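TRNA (cytosine(38)-C(5))-methyltransferase (PDB 6FDF) transfers a methyl group from S-adenosyl-L-methionine to carbon 5 of cytosine 38 in the anticodon loop of tRNA(Asp), and less well of tRNA(Glu). Local coordinates at residues 14-18 against 104-108; 122-128 against 167-173; 66-72 against 111-117; 20-25 against 292-296. One frame throughout, in Å; residues are numbered along the deposited sequence.

Interaction 1. Residues 14-18 against 104-108. With SAH (S-adenosyl-L-homocysteine), chain E.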
# COMPACT_ATOMS: atom_id res chain seq x y z
N LEU A 14 12.79 11.18 -1.77
CA LEU A 14 12.42 11.22 -0.36
C LEU A 14 11.16 10.37 -0.18
O LEU A 14 10.14 10.63 -0.82
CB LEU A 14 12.17 12.66 0.09
CG LEU A 14 11.70 12.87 1.53
CD1 LEU A 14 12.78 12.42 2.52
CD2 LEU A 14 11.33 14.33 1.75
N GLU A 15 11.24 9.38 0.70
CA GLU A 15 10.18 8.38 0.84
C GLU A 15 9.50 8.60 2.20
O GLU A 15 9.95 8.07 3.22
CB GLU A 15 10.78 6.98 0.70
CG GLU A 15 9.80 5.82 0.66
CD GLU A 15 10.51 4.49 0.48
OE1 GLU A 15 9.81 3.45 0.45
OE2 GLU A 15 11.76 4.48 0.38
N LEU A 16 8.43 9.39 2.20
CA LEU A 16 7.73 9.75 3.43
C LEU A 16 6.66 8.73 3.76
O LEU A 16 5.98 8.22 2.86
CB LEU A 16 7.09 11.13 3.28
CG LEU A 16 8.06 12.28 2.98
CD1 LEU A 16 7.31 13.53 2.56
CD2 LEU A 16 8.93 12.55 4.21
N TYR A 17 6.48 8.46 5.06
CA TYR A 17 5.58 7.39 5.53
C TYR A 17 5.99 6.06 4.89
O TYR A 17 5.20 5.37 4.24
CB TYR A 17 4.10 7.70 5.21
CG TYR A 17 3.56 9.08 5.55
CD1 TYR A 17 3.64 10.13 4.64
CD2 TYR A 17 2.92 9.32 6.76
CE1 TYR A 17 3.12 11.38 4.93
CE2 TYR A 17 2.40 10.57 7.07
CZ TYR A 17 2.50 11.60 6.14
OH TYR A 17 1.97 12.83 6.42
N SER A 18 7.27 5.71 5.09
CA SER A 18 7.90 4.68 4.27
C SER A 18 7.44 3.27 4.60
O SER A 18 7.50 2.40 3.72
CB SER A 18 9.42 4.76 4.42
OG SER A 18 9.78 5.01 5.77
N ALA A 104 0.50 15.95 10.24
CA ALA A 104 1.70 15.70 9.46
C ALA A 104 1.48 15.96 7.97
O ALA A 104 2.34 16.56 7.32
CB ALA A 104 2.17 14.26 9.67
N PHE A 105 0.35 15.51 7.41
CA PHE A 105 0.14 15.79 5.99
C PHE A 105 -0.06 17.28 5.75
O PHE A 105 0.48 17.84 4.79
CB PHE A 105 -1.05 14.99 5.45
CG PHE A 105 -1.33 15.22 3.98
CD1 PHE A 105 -0.41 14.84 3.02
CD2 PHE A 105 -2.52 15.81 3.58
CE1 PHE A 105 -0.66 15.06 1.68
CE2 PHE A 105 -2.79 16.02 2.23
CZ PHE A 105 -1.85 15.64 1.28
N LEU A 106 -0.79 17.95 6.65
CA LEU A 106 -0.99 19.38 6.50
C LEU A 106 0.32 20.13 6.72
O LEU A 106 0.54 21.18 6.11
CB LEU A 106 -2.07 19.87 7.46
CG LEU A 106 -3.42 19.18 7.28
CD1 LEU A 106 -4.46 19.73 8.25
CD2 LEU A 106 -3.90 19.30 5.84
N ASN A 107 1.20 19.59 7.56
CA ASN A 107 2.52 20.19 7.72
C ASN A 107 3.30 20.14 6.41
O ASN A 107 3.95 21.12 6.04
CB ASN A 107 3.29 19.50 8.84
CG ASN A 107 4.66 20.13 9.07
OD1 ASN A 107 4.76 21.30 9.45
ND2 ASN A 107 5.71 19.35 8.85
N ILE A 108 3.24 19.00 5.70
CA ILE A 108 3.91 18.92 4.40
C ILE A 108 3.38 20.02 3.49
O ILE A 108 4.15 20.72 2.83
CB ILE A 108 3.73 17.53 3.78
CG1 ILE A 108 4.43 16.46 4.62
CG2 ILE A 108 4.29 17.51 2.36
CD1 ILE A 108 4.05 15.04 4.22
N SAH E . 3.53 3.13 2.30
CA SAH E . 4.18 2.32 3.31
CB SAH E . 3.35 2.24 4.59
CG SAH E . 2.45 3.47 4.76
SD SAH E . 1.24 3.27 6.02
C SAH E . 4.45 0.95 2.77
O SAH E . 4.17 0.72 1.57
OXT SAH E . 4.94 0.10 3.54
C5' SAH E . 1.50 4.84 6.77
C4' SAH E . 2.84 4.83 7.51
O4' SAH E . 3.08 6.16 7.94
C3' SAH E . 2.85 3.92 8.74
O3' SAH E . 3.99 3.06 8.69
C2' SAH E . 3.03 4.88 9.92
O2' SAH E . 3.92 4.36 10.91
C1' SAH E . 3.62 6.12 9.26
N9 SAH E . 3.23 7.40 9.89
C8 SAH E . 2.00 7.79 10.27
N7 SAH E . 2.04 9.03 10.81
C5 SAH E . 3.32 9.46 10.79
C6 SAH E . 4.05 10.67 11.20
N6 SAH E . 3.40 11.71 11.77
N1 SAH E . 5.38 10.69 10.98
C2 SAH E . 6.04 9.66 10.42
N3 SAH E . 5.44 8.53 10.02
C4 SAH E . 4.10 8.37 10.18
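Tyr17 carries most of this contact, reaching from the end of strand 11-16 to helix 103-111. Its CB starts beside the ribose of S-adenosyl-L-homocysteine, with SAH O4' 3.3 Å from Tyr17 CB. CG is anti to the carbonyl carbon (chi1 -48°), which sends the ring along the nucleoside toward the helix. SAH O4' lies at the ring edge, in its plane, and CD2 is the ring atom nearest to it. Further out, Tyr17 CE2 comes 4.0 Å from SAH C5 of the adenine. From the opposite flank of the ring, Tyr17 CE1 meets Ile108 CD1 obliquely at 3.8 Å. The tip, OH, ends against the first turn of the helix. It lies 3.6 Å from Ala104 CB and 3.3 Å from Phe105 N, but the angle to that amide is too poor for a hydrogen bond. Ala104 CB also touches the adenine amino group, 3.5 Å from SAH N6. Leu16 and Ile108 meet tip to tip, CD1 to CD1 at 4.0 Å. SAH N gives a weak hydrogen bond to Tyr17 O. Tyr17 has left-handed backbone angles (phi 56°, psi 55°) where the strand gives way to the loop. Binding of the S-adenosyl ligand at the C-terminal end of the first strand is characteristic of the Rossmann-like class I methyltransferase fold.

Interaction 2. Residues 122-128 against 167-173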
# COMPACT_ATOMS: atom_id res chain seq x y z
N ILE A 122 5.81 14.47 -7.47
CA ILE A 122 5.22 14.04 -6.20
C ILE A 122 4.23 12.92 -6.49
O ILE A 122 3.44 13.02 -7.43
CB ILE A 122 4.51 15.20 -5.48
CG1 ILE A 122 5.48 16.36 -5.24
CG2 ILE A 122 3.91 14.72 -4.17
CD1 ILE A 122 4.81 17.59 -4.67
N LEU A 123 4.30 11.86 -5.69
CA LEU A 123 3.36 10.74 -5.78
C LEU A 123 2.69 10.59 -4.42
O LEU A 123 3.37 10.45 -3.40
CB LEU A 123 4.08 9.44 -6.15
CG LEU A 123 3.21 8.19 -6.09
CD1 LEU A 123 2.13 8.30 -7.12
CD2 LEU A 123 4.05 6.94 -6.33
N ILE A 124 1.36 10.64 -4.41
CA ILE A 124 0.56 10.53 -3.19
C ILE A 124 -0.35 9.31 -3.34
O ILE A 124 -1.00 9.15 -4.37
CB ILE A 124 -0.27 11.80 -2.94
CG1 ILE A 124 0.62 13.04 -2.99
CG2 ILE A 124 -0.97 11.72 -1.59
CD1 ILE A 124 -0.15 14.33 -2.87
N GLU A 125 -0.41 8.48 -2.30
CA GLU A 125 -1.30 7.33 -2.27
C GLU A 125 -2.18 7.41 -1.02
O GLU A 125 -1.71 7.82 0.04
CB GLU A 125 -0.51 6.02 -2.28
CG GLU A 125 -1.36 4.77 -2.48
CD GLU A 125 -1.65 4.04 -1.18
OE1 GLU A 125 -1.33 4.57 -0.10
OE2 GLU A 125 -2.20 2.92 -1.25
N ASN A 126 -3.45 7.04 -1.15
CA ASN A 126 -4.32 7.08 0.01
C ASN A 126 -5.50 6.13 -0.22
O ASN A 126 -5.64 5.53 -1.28
CB ASN A 126 -4.80 8.50 0.30
CG ASN A 126 -4.87 8.80 1.78
OD1 ASN A 126 -5.91 8.65 2.41
ND2 ASN A 126 -3.73 9.17 2.35
N VAL A 127 -6.34 6.01 0.80
CA VAL A 127 -7.52 5.15 0.71
C VAL A 127 -8.59 5.82 -0.15
O VAL A 127 -8.65 7.05 -0.28
CB VAL A 127 -8.07 4.80 2.10
CG1 VAL A 127 -7.00 4.12 2.94
CG2 VAL A 127 -8.60 6.04 2.79
N GLN A 128 -9.44 4.99 -0.76
CA GLN A 128 -10.59 5.50 -1.48
C GLN A 128 -11.44 6.36 -0.55
O GLN A 128 -11.69 6.01 0.61
CB GLN A 128 -11.41 4.34 -2.03
CG GLN A 128 -12.59 4.76 -2.90
CD GLN A 128 -13.25 3.58 -3.58
OE1 GLN A 128 -13.13 2.44 -3.13
NE2 GLN A 128 -13.95 3.85 -4.68
N SER A 167 -8.67 -1.09 -3.62
CA SER A 167 -8.90 0.18 -4.29
C SER A 167 -8.23 1.30 -3.51
O SER A 167 -8.41 1.41 -2.29
CB SER A 167 -10.40 0.46 -4.45
OG SER A 167 -10.99 -0.51 -5.31
N ARG A 168 -7.45 2.11 -4.20
CA ARG A 168 -6.72 3.21 -3.58
C ARG A 168 -6.78 4.43 -4.49
O ARG A 168 -6.85 4.30 -5.71
CB ARG A 168 -5.26 2.84 -3.32
CG ARG A 168 -5.09 1.72 -2.30
CD ARG A 168 -5.56 2.21 -0.94
NE ARG A 168 -5.20 1.32 0.15
CZ ARG A 168 -6.03 0.44 0.72
NH1 ARG A 168 -5.60 -0.31 1.73
NH2 ARG A 168 -7.28 0.33 0.29
N TRP A 169 -6.74 5.60 -3.87
CA TRP A 169 -6.59 6.86 -4.57
C TRP A 169 -5.12 7.15 -4.80
O TRP A 169 -4.28 6.87 -3.93
CB TRP A 169 -7.22 8.00 -3.76
CG TRP A 169 -7.09 9.37 -4.38
CD1 TRP A 169 -7.99 9.98 -5.21
CD2 TRP A 169 -6.03 10.30 -4.17
NE1 TRP A 169 -7.54 11.23 -5.55
CE2 TRP A 169 -6.34 11.46 -4.92
CE3 TRP A 169 -4.84 10.28 -3.42
CZ2 TRP A 169 -5.51 12.58 -4.95
CZ3 TRP A 169 -4.01 11.39 -3.45
CH2 TRP A 169 -4.35 12.52 -4.22
N TYR A 170 -4.80 7.71 -5.97
CA TYR A 170 -3.44 8.12 -6.30
C TYR A 170 -3.45 9.52 -6.87
O TYR A 170 -4.29 9.85 -7.72
CB TYR A 170 -2.80 7.18 -7.32
CG TYR A 170 -2.70 5.75 -6.85
CD1 TYR A 170 -1.59 5.30 -6.17
CD2 TYR A 170 -3.72 4.85 -7.15
CE1 TYR A 170 -1.50 3.98 -5.76
CE2 TYR A 170 -3.63 3.53 -6.74
CZ TYR A 170 -2.52 3.11 -6.05
OH TYR A 170 -2.43 1.80 -5.64
N GLY A 171 -2.51 10.34 -6.40
CA GLY A 171 -2.24 11.64 -7.00
C GLY A 171 -0.84 11.69 -7.56
O GLY A 171 0.12 11.37 -6.86
N LEU A 172 -0.72 12.03 -8.84
CA LEU A 172 0.57 12.17 -9.52
C LEU A 172 0.72 13.63 -9.92
O LEU A 172 -0.15 14.16 -10.62
CB LEU A 172 0.65 11.26 -10.75
CG LEU A 172 0.99 9.78 -10.56
CD1 LEU A 172 -0.05 9.06 -9.72
CD2 LEU A 172 1.12 9.10 -11.92
N ALA A 173 1.81 14.27 -9.50
CA ALA A 173 2.00 15.70 -9.73
C ALA A 173 3.35 15.94 -10.39
O ALA A 173 4.37 15.42 -9.93
CB ALA A 173 1.91 16.50 -8.42
O HOH W 1 -1.54 0.84 -3.32
O HOH W 2 -2.40 1.11 0.39
O HOH W 3 -9.62 2.34 0.11
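Strands 122-127 and 168-173 run antiparallel, their axes 4.5 Å apart at closest approach and at 158°. They pair inside the seven-stranded mixed sheet of the class I methyltransferase fold, where 168-175 is the antiparallel strand inserted between 121-127 and 148-155. Glu125-Asn126-Val127 matches the ENV motif of the C5-methyltransferases, and the Asn126 side chain comes close to Cys85, the predicted catalytic cysteine. Three hydrogen-bonded pairs hold the strands: Ile122 with Ala173, Ile124 with Gly171, and Asn126 with Trp169. In the last pair, the bond from Trp169 N to Asn126 O is bent to 139°.

On one face, the Trp169 indole folds back over its own strand. CG is anti to the backbone N, which brings one ring face over Gly171 N. Ile124 CG2 meets the edge of this indole in its plane, 3.6 Å from Trp169 CZ3. Trp169 NE1 is hydrogen-bonded to Glu152 of the next strand.

On the other face, Leu123 and Leu172 lie side by side. Their CD1 atoms are only 3.5 Å apart, tighter than usual for two methyl groups. Next to them Glu125 CG packs against Tyr170 CE1 at 3.4 Å. The Glu125 chain bends at chi2 (-100°), and its carboxylate turns toward Arg168. OE1 is hydrogen-bonded to Ser82. OE2 lies at the guanidinium edge in a long salt bridge, 3.7 Å from Arg168 NE. Water 2 bridges these same two atoms, and water 1 joins OE2 to Tyr170 OH. Val127 CG1 lies over one face of the Arg168 guanidinium, while Arg168 NH2 donates to Ser167 O at 3.0 Å.

Interaction 3. Residues 66-72 against 111-117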
# COMPACT_ATOMS: atom_id res chain seq x y z
N LEU A 66 8.78 18.14 10.48
CA LEU A 66 9.69 18.50 9.40
C LEU A 66 9.56 19.98 9.06
O LEU A 66 8.46 20.53 9.03
CB LEU A 66 9.40 17.65 8.16
CG LEU A 66 9.91 16.21 8.19
CD1 LEU A 66 9.30 15.42 7.02
CD2 LEU A 66 11.43 16.19 8.11
N THR A 67 10.70 20.61 8.81
CA THR A 67 10.77 22.01 8.43
C THR A 67 11.27 22.15 7.00
O THR A 67 11.76 21.19 6.39
CB THR A 67 11.71 22.78 9.35
OG1 THR A 67 13.04 22.29 9.15
CG2 THR A 67 11.30 22.60 10.81
N ALA A 68 11.19 23.37 6.48
CA ALA A 68 11.69 23.61 5.13
C ALA A 68 13.19 23.37 5.05
O ALA A 68 13.68 22.87 4.03
CB ALA A 68 11.36 25.04 4.69
N LYS A 69 13.92 23.67 6.13
CA LYS A 69 15.35 23.39 6.17
C LYS A 69 15.62 21.89 6.09
O LYS A 69 16.63 21.47 5.51
CB LYS A 69 15.96 23.99 7.43
CG LYS A 69 15.92 25.51 7.48
CD LYS A 69 16.69 26.05 8.67
CE LYS A 69 18.19 25.85 8.50
NZ LYS A 69 18.98 26.66 9.46
N ASP A 70 14.76 21.07 6.70
CA ASP A 70 14.89 19.62 6.57
C ASP A 70 14.74 19.19 5.12
O ASP A 70 15.56 18.44 4.58
CB ASP A 70 13.87 18.90 7.45
CG ASP A 70 14.09 19.13 8.93
OD1 ASP A 70 15.25 19.33 9.35
OD2 ASP A 70 13.09 19.11 9.68
N PHE A 71 13.66 19.65 4.46
CA PHE A 71 13.46 19.30 3.06
C PHE A 71 14.59 19.83 2.18
O PHE A 71 14.99 19.17 1.21
CB PHE A 71 12.12 19.85 2.58
CG PHE A 71 10.93 19.09 3.11
CD1 PHE A 71 10.67 17.80 2.69
CD2 PHE A 71 10.08 19.68 4.03
CE1 PHE A 71 9.58 17.11 3.17
CE2 PHE A 71 8.98 18.99 4.52
CZ PHE A 71 8.73 17.70 4.09
N ASP A 72 15.14 21.01 2.52
CA ASP A 72 16.26 21.56 1.77
C ASP A 72 17.48 20.65 1.87
O ASP A 72 18.17 20.41 0.88
CB ASP A 72 16.61 22.95 2.28
CG ASP A 72 15.58 24.00 1.88
OD1 ASP A 72 14.82 23.76 0.93
OD2 ASP A 72 15.56 25.08 2.53
N VAL A 111 4.62 23.46 4.51
CA VAL A 111 6.05 23.71 4.37
C VAL A 111 6.51 23.71 2.92
O VAL A 111 7.45 24.43 2.56
CB VAL A 111 6.82 22.67 5.21
CG1 VAL A 111 8.30 22.69 4.89
CG2 VAL A 111 6.58 22.90 6.71
N LEU A 112 5.84 22.94 2.06
CA LEU A 112 6.22 22.82 0.65
C LEU A 112 6.48 24.16 -0.04
O LEU A 112 7.50 24.27 -0.74
CB LEU A 112 5.13 22.02 -0.09
CG LEU A 112 5.24 21.91 -1.61
CD1 LEU A 112 6.50 21.17 -1.99
CD2 LEU A 112 4.00 21.22 -2.16
N PRO A 113 5.63 25.20 0.10
CA PRO A 113 5.89 26.46 -0.62
C PRO A 113 7.11 27.21 -0.14
O PRO A 113 7.49 28.21 -0.77
CB PRO A 113 4.62 27.28 -0.36
CG PRO A 113 3.59 26.28 0.08
CD PRO A 113 4.34 25.24 0.82
N HIS A 114 7.74 26.77 0.95
CA HIS A 114 8.87 27.47 1.54
C HIS A 114 10.21 26.85 1.17
O HIS A 114 11.25 27.36 1.61
CB HIS A 114 8.73 27.50 3.06
CG HIS A 114 7.63 28.39 3.55
ND1 HIS A 114 6.35 27.93 3.79
CD2 HIS A 114 7.62 29.71 3.87
CE1 HIS A 114 5.60 28.92 4.24
NE2 HIS A 114 6.34 30.01 4.29
N VAL A 115 10.23 25.75 0.41
CA VAL A 115 11.49 25.05 0.17
C VAL A 115 12.29 25.78 -0.91
O VAL A 115 11.76 26.52 -1.73
CB VAL A 115 11.25 23.58 -0.21
CG1 VAL A 115 10.50 22.84 0.90
CG2 VAL A 115 10.53 23.47 -1.56
N ASN A 116 13.61 25.56 -0.88
CA ASN A 116 14.49 26.20 -1.86
C ASN A 116 14.20 25.71 -3.27
O ASN A 116 14.17 26.50 -4.22
CB ASN A 116 15.95 25.92 -1.51
CG ASN A 116 16.47 26.82 -0.41
OD1 ASN A 116 16.12 28.00 -0.32
ND2 ASN A 116 17.33 26.28 0.44
N ASN A 117 13.98 24.40 -3.44
CA ASN A 117 13.81 23.78 -4.75
C ASN A 117 12.61 22.84 -4.68
O ASN A 117 12.73 21.73 -4.15
CB ASN A 117 15.07 23.05 -5.18
CG ASN A 117 16.28 23.95 -5.24
OD1 ASN A 117 17.19 23.84 -4.43
ND2 ASN A 117 16.28 24.87 -6.19
O HOH W 4 14.67 22.42 -1.34
O HOH W 5 13.82 27.06 2.61
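Apolar packing centres on Val111, whose CG1 sits against the first turn of helix 68-74. CG1 is anti to the backbone N (chi1 168°), and this branch faces the helix. It comes within 3.4 Å of Ala68 N and meets Phe71 CD2 at 3.6 Å. The other branch, CG2, turns to Leu66 O. Val115 adds a second apolar point, with its CG1 3.8 Å from Phe71 CB. Ala68 CB fits among Val111, His114 and Val115, where Ala68 CA and Val115 CA are 5.2 Å apart. Deeper in, the Phe71 ring stacks on Trp79.

The contact joins two connections on one flank of the Rossmann-like methyltransferase domain. One is helix 68-74, which leads into strand 78-81. The other is the end of helix 103-111 and the short 3-10 segment 112-114 after it, on the way to strand 121-127.

The direct hydrogen bond between the segments runs from Asn116 N to Asp72 OD1, 2.8 Å and nearly straight at 174°. It reaches the oxygen on the syn side, somewhat out of the carboxylate plane. The Asn116 amide lies almost parallel to the carboxylate, the planes 10° apart, but ND2 is badly angled for a bond to OD2.

Water extends the grip of Asp72. Water 5 donates to Asp72 OD2 and to His114 O, and water 4 links OD1 to Asn117 N.

The helix start has its own polar frame, a capping box. Asp70 N donates to Thr67 OG1 at 3.2 Å, and Thr67 N returns a bond to Asp70 OD2 at 3.0 Å.

Interaction 4. Residues 20-25 against 292-296. With SAH (S-adenosyl-L-homocysteine), chain E.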
# COMPACT_ATOMS: atom_id res chain seq x y z
N ILE A 20 7.31 -0.46 5.26
CA ILE A 20 8.33 -1.47 4.98
C ILE A 20 8.93 -1.25 3.59
O ILE A 20 9.65 -2.10 3.07
CB ILE A 20 7.77 -2.90 5.11
CG1 ILE A 20 6.64 -3.13 4.11
CG2 ILE A 20 7.31 -3.17 6.53
CD1 ILE A 20 6.09 -4.55 4.12
N GLY A 21 8.68 -0.08 3.00
CA GLY A 21 9.36 0.28 1.78
C GLY A 21 8.70 -0.15 0.49
O GLY A 21 9.40 -0.38 -0.51
N GLY A 22 7.36 -0.25 0.47
CA GLY A 22 6.67 -0.54 -0.77
C GLY A 22 7.08 0.38 -1.90
O GLY A 22 7.29 -0.07 -3.03
N MET A 23 7.22 1.69 -1.62
CA MET A 23 7.60 2.64 -2.66
C MET A 23 8.99 2.33 -3.21
O MET A 23 9.22 2.43 -4.42
CB MET A 23 7.56 4.08 -2.13
CG MET A 23 6.19 4.61 -1.74
SD MET A 23 5.13 4.86 -3.19
CE MET A 23 3.71 5.62 -2.41
N HIS A 24 9.93 1.97 -2.34
CA HIS A 24 11.26 1.60 -2.79
C HIS A 24 11.21 0.36 -3.67
O HIS A 24 11.87 0.30 -4.72
CB HIS A 24 12.16 1.38 -1.57
CG HIS A 24 13.63 1.31 -1.88
ND1 HIS A 24 14.59 1.63 -0.95
CD2 HIS A 24 14.29 0.95 -3.00
CE1 HIS A 24 15.79 1.48 -1.48
NE2 HIS A 24 15.64 1.06 -2.73
N TYR A 25 10.40 -0.63 -3.29
CA TYR A 25 10.27 -1.82 -4.12
C TYR A 25 9.67 -1.48 -5.48
O TYR A 25 10.07 -2.05 -6.50
CB TYR A 25 9.42 -2.88 -3.42
CG TYR A 25 10.13 -3.64 -2.33
CD1 TYR A 25 11.21 -4.46 -2.61
CD2 TYR A 25 9.67 -3.59 -1.02
CE1 TYR A 25 11.85 -5.18 -1.62
CE2 TYR A 25 10.30 -4.32 -0.01
CZ TYR A 25 11.39 -5.10 -0.32
OH TYR A 25 12.02 -5.81 0.67
N PHE A 292 5.00 -7.63 -3.38
CA PHE A 292 6.34 -7.60 -2.81
C PHE A 292 7.17 -8.76 -3.34
O PHE A 292 6.64 -9.86 -3.54
CB PHE A 292 6.27 -7.65 -1.29
CG PHE A 292 5.86 -6.36 -0.66
CD1 PHE A 292 4.52 -6.05 -0.51
CD2 PHE A 292 6.81 -5.45 -0.23
CE1 PHE A 292 4.13 -4.85 0.05
CE2 PHE A 292 6.44 -4.25 0.33
CZ PHE A 292 5.10 -3.95 0.48
N PRO A 293 8.46 -8.56 -3.59
CA PRO A 293 9.29 -9.65 -4.12
C PRO A 293 9.64 -10.65 -3.02
O PRO A 293 9.47 -10.40 -1.83
CB PRO A 293 10.54 -8.92 -4.62
CG PRO A 293 10.65 -7.75 -3.71
CD PRO A 293 9.22 -7.31 -3.43
N GLU A 294 10.14 -11.80 -3.46
CA GLU A 294 10.52 -12.86 -2.53
C GLU A 294 11.67 -12.44 -1.62
O GLU A 294 11.82 -13.02 -0.53
CB GLU A 294 10.90 -14.12 -3.31
CG GLU A 294 9.75 -14.74 -4.07
CD GLU A 294 8.61 -15.15 -3.15
OE1 GLU A 294 7.56 -14.47 -3.15
OE2 GLU A 294 8.77 -16.15 -2.42
N SER A 295 12.48 -11.46 -2.03
CA SER A 295 13.57 -10.98 -1.20
C SER A 295 13.10 -10.31 0.09
O SER A 295 13.90 -10.18 1.02
CB SER A 295 14.45 -10.02 -1.99
OG SER A 295 13.76 -8.81 -2.23
N LEU A 296 11.85 -9.86 0.16
CA LEU A 296 11.32 -9.30 1.41
C LEU A 296 11.45 -10.33 2.52
O LEU A 296 10.93 -11.44 2.41
CB LEU A 296 9.85 -8.89 1.24
CG LEU A 296 9.16 -8.41 2.52
CD1 LEU A 296 9.78 -7.11 3.01
CD2 LEU A 296 7.65 -8.25 2.33
N SAH E . 3.53 3.13 2.30
CA SAH E . 4.18 2.32 3.31
CB SAH E . 3.35 2.24 4.59
CG SAH E . 2.45 3.47 4.76
SD SAH E . 1.24 3.27 6.02
C SAH E . 4.45 0.95 2.77
O SAH E . 4.17 0.72 1.57
OXT SAH E . 4.94 0.10 3.54
C5' SAH E . 1.50 4.84 6.77
C4' SAH E . 2.84 4.83 7.51
O4' SAH E . 3.08 6.16 7.94
C3' SAH E . 2.85 3.92 8.74
O3' SAH E . 3.99 3.06 8.69
C2' SAH E . 3.03 4.88 9.92
O2' SAH E . 3.92 4.36 10.91
C1' SAH E . 3.62 6.12 9.26
N9 SAH E . 3.23 7.40 9.89
C8 SAH E . 2.00 7.79 10.27
N7 SAH E . 2.04 9.03 10.81
C5 SAH E . 3.32 9.46 10.79
C6 SAH E . 4.05 10.67 11.20
N6 SAH E . 3.40 11.71 11.77
N1 SAH E . 5.38 10.69 10.98
C2 SAH E . 6.04 9.66 10.42
N3 SAH E . 5.44 8.53 10.02
C4 SAH E . 4.10 8.37 10.18
O HOH W 6 14.10 -7.28 0.03
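Tyr25 sits between Phe292, Pro293 and Leu296, and its ring makes most of this contact. Pro293 CD lies over one ring face in a CH-pi contact, 3.9 Å from the Tyr25 centroid and 25° off the ring normal. Phe292 meets the ring obliquely, with the two planes at 80° and Phe292 CD2 3.5 Å from Tyr25 CD2. Leu296 CD1 comes up to the hydroxyl, 3.5 Å from Tyr25 OH. Water 6, in the plane of the tyrosine ring, joins Tyr25 OH to Ser295 OG.

Beside Tyr25, the tip of Ile20 lies against the outer end of the phenylalanine ring, with Ile20 CD1 3.8 Å from Phe292 CE2. With CG1 between the backbone N and the carbonyl carbon (chi1 61°), Ile20 points its CD1 at this ring. Gly22 CA touches the same ring.

Further out, a type I turn from Pro293 to Leu296 sets the positions of the proline and leucine. Helix 318-328 backs both aromatic rings through Val318. His54 of helix 44-54 also meets the Tyr25 ring.

Behind this packing lies the bound S-adenosyl-L-homocysteine. Ile20 N donates to SAH OXT at 3.0 Å. Gly22, without a side chain, brings its N to 3.5 Å from SAH O. The chemistry is thus divided: the backbone meets the ligand carboxylate, while the side chains form an apolar join to the sequence-distant segment 292-296, with one water-linked polar rim.

All four interactions lie within the C5-methyltransferase family region. Interactions 1 and 2 reach the same seven-stranded sheet, with centres about 13 Å apart. Interaction 3 lies on the flank, its centre about 12 Å from that of interaction 1, and touches it where Leu14 meets Phe71 and Asn107 meets Leu66. The centre of interaction 4 is about 19 Å from that of interaction 1. Glu15 ties interaction 1 to His24, and Met23 packs on Leu123 and Glu125 of interaction 2. Along the chain, interaction 3 closes before interaction 2 opens, and both are nested within interaction 4. The segments of interaction 1 alternate with those of 3 and 4. Interactions 1 and 4 both touch S-adenosyl-L-homocysteine, so its pocket joins sequence-distant parts.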